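PDB 3O0D: triacylglycerol lipase from Yarrowia lipolytica, which probably hydrolyses the ester bonds of triacylglycerols, as a secreted, glycosylated lipase of the alpha/beta-hydrolase fold. Local coordinates for residues 119-125 with 194-200. Sequence-based numbering, arbitrary orientation. Where two conformers were deposited one is given.
Sequences TCDDCLV and NAGFANW
Asn194 N donates to Leu124 O (3.1 Å), and the Asn194 side chain, its CG between backbone N and carbonyl carbon (chi1 76°), turns back over the helix start. There OD1 takes Phe197 N (3.0 Å, 168° at the hydrogen), which sits above the carbonyl plane, and weakly takes Leu124 N. ND2 makes weak bonds to Asp122 O and OD1, the amide standing almost perpendicular to the carboxylate. With an alanine in place of Asn194, Phe197 N would probably lose its capping acceptor and the turn at Asp122 its weak ties to the helix. Gly196 CA comes within 3.4 Å of Asp122 O, a CA-H...O contact where a CB would clash. In the conformers given here, and for those only, Phe197 takes Val125 CG1 over one face and Cys123 SG at its edge. Trp200 lays one face against the Thr119-Cys120 backbone, Thr119 CA 3.8 Å from Trp200 CZ2; Cys120 SG lies 3.9 Å from Trp200 CB. Cys120 and Cys123 form a disulfide in a structure of this protein, but here their SG atoms are 4.6 Å apart, unbonded. Ile173 of helix 163-177 touches both rings. Thus an N-capped helix start of the alpha/beta-hydrolase fold is held against strand 124-126 and, weakly, the type I turn Cys120-Cys123.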
loop_
_atom_site.group_PDB
_atom_site.type_symbol
_atom_site.label_atom_id
_atom_site.label_comp_id
_atom_site.label_asym_id
_atom_site.label_seq_id
_atom_site.Cartn_x
_atom_site.Cartn_y
_atom_site.Cartn_z
ATOM N N THR A 119 -18.543 8.228 -2.733
ATOM C CA THR A 119 -17.576 9.096 -2.034
ATOM C C THR A 119 -18.189 10.383 -1.451
ATOM O O THR A 119 -19.275 10.793 -1.825
ATOM C CB THR A 119 -16.461 9.541 -3.007
ATOM O OG1 THR A 119 -17.073 10.114 -4.168
ATOM C CG2 THR A 119 -15.697 8.396 -3.443
ATOM N N CYS A 120 -17.469 11.039 -0.561
ATOM C CA CYS A 120 -17.865 12.360 -0.076
ATOM C C CYS A 120 -17.665 13.426 -1.199
ATOM O O CYS A 120 -16.832 13.268 -2.087
ATOM C CB CYS A 120 -17.100 12.664 1.212
ATOM S SG CYS A 120 -15.385 13.159 1.085
ATOM N N ASP A 121 -18.439 14.507 -1.213
ATOM C CA ASP A 121 -18.227 15.468 -2.312
ATOM C C ASP A 121 -16.824 16.099 -2.299
ATOM O O ASP A 121 -16.323 16.477 -3.347
ATOM C CB ASP A 121 -19.301 16.575 -2.368
ATOM C CG ASP A 121 -20.702 16.078 -2.040
ATOM O OD1 ASP A 121 -21.080 14.896 -2.373
ATOM O OD2 ASP A 121 -21.445 16.924 -1.451
ATOM N N ASP A 122 -16.171 16.168 -1.139
ATOM C CA ASP A 122 -14.842 16.750 -1.089
ATOM C C ASP A 122 -13.711 15.629 -0.994
ATOM O O ASP A 122 -12.693 15.819 -0.373
ATOM C CB ASP A 122 -14.776 17.784 0.017
ATOM C CG ASP A 122 -13.518 18.637 -0.043
ATOM O OD1 ASP A 122 -12.979 18.923 -1.172
ATOM O OD2 ASP A 122 -13.061 19.000 1.075
ATOM N N CYS A 123 -13.923 14.524 -1.688
ATOM C CA CYS A 123 -13.009 13.350 -1.683
ATOM C C CYS A 123 -12.088 13.414 -2.903
ATOM O O CYS A 123 -12.321 12.706 -3.908
ATOM C CB CYS A 123 -13.835 12.046 -1.691
ATOM S SG CYS A 123 -12.926 10.479 -1.815
ATOM N N LEU A 124 -11.047 14.257 -2.812
ATOM C CA LEU A 124 -10.179 14.609 -3.895
ATOM C C LEU A 124 -8.811 13.889 -3.760
ATOM O O LEU A 124 -8.245 13.831 -2.642
ATOM C CB LEU A 124 -9.925 16.120 -3.885
ATOM C CG LEU A 124 -11.168 17.040 -3.962
ATOM C CD1 LEU A 124 -10.741 18.490 -4.052
ATOM C CD2 LEU A 124 -11.979 16.700 -5.125
ATOM N N VAL A 125 -8.332 13.385 -4.883
ATOM C CA VAL A 125 -7.125 12.604 -4.908
ATOM C C VAL A 125 -6.238 12.964 -6.095
ATOM O O VAL A 125 -6.703 13.280 -7.223
ATOM C CB VAL A 125 -7.502 11.163 -4.979
ATOM C CG1 VAL A 125 -8.197 10.736 -3.666
ATOM C CG2 VAL A 125 -8.456 11.016 -6.088
ATOM N N ASN A 194 -6.662 14.703 -0.166
ATOM C CA ASN A 194 -6.816 15.807 0.720
ATOM C C ASN A 194 -7.503 15.481 2.052
ATOM O O ASN A 194 -7.701 14.309 2.369
ATOM C CB ASN A 194 -7.565 16.908 -0.108
ATOM C CG ASN A 194 -9.046 16.580 -0.242
ATOM O OD1 ASN A 194 -9.445 15.405 -0.135
ATOM N ND2 ASN A 194 -9.891 17.627 -0.447
ATOM N N ALA A 195 -7.792 16.487 2.880
ATOM C CA ALA A 195 -8.352 16.246 4.222
ATOM C C ALA A 195 -9.734 15.603 4.112
ATOM O O ALA A 195 -10.059 14.666 4.828
ATOM C CB ALA A 195 -8.370 17.524 5.074
ATOM N N GLY A 196 -10.564 16.077 3.180
ATOM C CA GLY A 196 -11.800 15.348 2.909
ATOM C C GLY A 196 -11.629 13.864 2.656
ATOM O O GLY A 196 -12.297 13.079 3.319
ATOM N N PHE A 197 -10.754 13.483 1.706
ATOM C CA PHE A 197 -10.491 12.096 1.379
ATOM C C PHE A 197 -9.939 11.370 2.638
ATOM O O PHE A 197 -10.440 10.310 3.021
ATOM C CB PHE A 197 -9.483 12.037 0.244
ATOM C CG PHE A 197 -8.977 10.648 -0.068
ATOM C CD1 PHE A 197 -9.722 9.745 -0.778
ATOM C CD2 PHE A 197 -7.729 10.253 0.447
ATOM C CE1 PHE A 197 -9.224 8.480 -1.061
ATOM C CE2 PHE A 197 -7.179 8.936 0.184
ATOM C CZ PHE A 197 -7.899 8.080 -0.551
ATOM N N ALA A 198 -8.967 11.981 3.294
ATOM C CA ALA A 198 -8.287 11.270 4.426
ATOM C C ALA A 198 -9.324 10.965 5.526
ATOM O O ALA A 198 -9.333 9.881 6.087
ATOM C CB ALA A 198 -7.181 12.164 4.956
ATOM N N ASN A 199 -10.167 11.938 5.878
ATOM C CA ASN A 199 -11.115 11.736 6.953
ATOM C C ASN A 199 -12.221 10.774 6.571
ATOM O O ASN A 199 -12.692 9.990 7.441
ATOM C CB ASN A 199 -11.658 13.078 7.434
ATOM C CG ASN A 199 -10.592 13.927 8.122
ATOM O OD1 ASN A 199 -10.475 15.136 7.859
ATOM N ND2 ASN A 199 -9.807 13.308 9.031
ATOM N N TRP A 200 -12.567 10.748 5.284
ATOM C CA TRP A 200 -13.572 9.875 4.797
ATOM C C TRP A 200 -13.056 8.426 4.831
ATOM O O TRP A 200 -13.764 7.510 5.309
ATOM C CB TRP A 200 -14.010 10.324 3.415
ATOM C CG TRP A 200 -14.911 9.293 2.701
ATOM C CD1 TRP A 200 -16.260 9.089 2.942
ATOM C CD2 TRP A 200 -14.560 8.412 1.674
ATOM N NE1 TRP A 200 -16.737 8.125 2.130
ATOM C CE2 TRP A 200 -15.722 7.673 1.342
ATOM C CE3 TRP A 200 -13.374 8.135 0.984
ATOM C CZ2 TRP A 200 -15.732 6.709 0.326
ATOM C CZ3 TRP A 200 -13.385 7.169 -0.003
ATOM C CH2 TRP A 200 -14.553 6.452 -0.316
HETATM O O HOH W 1 -10.890 18.913 2.323
#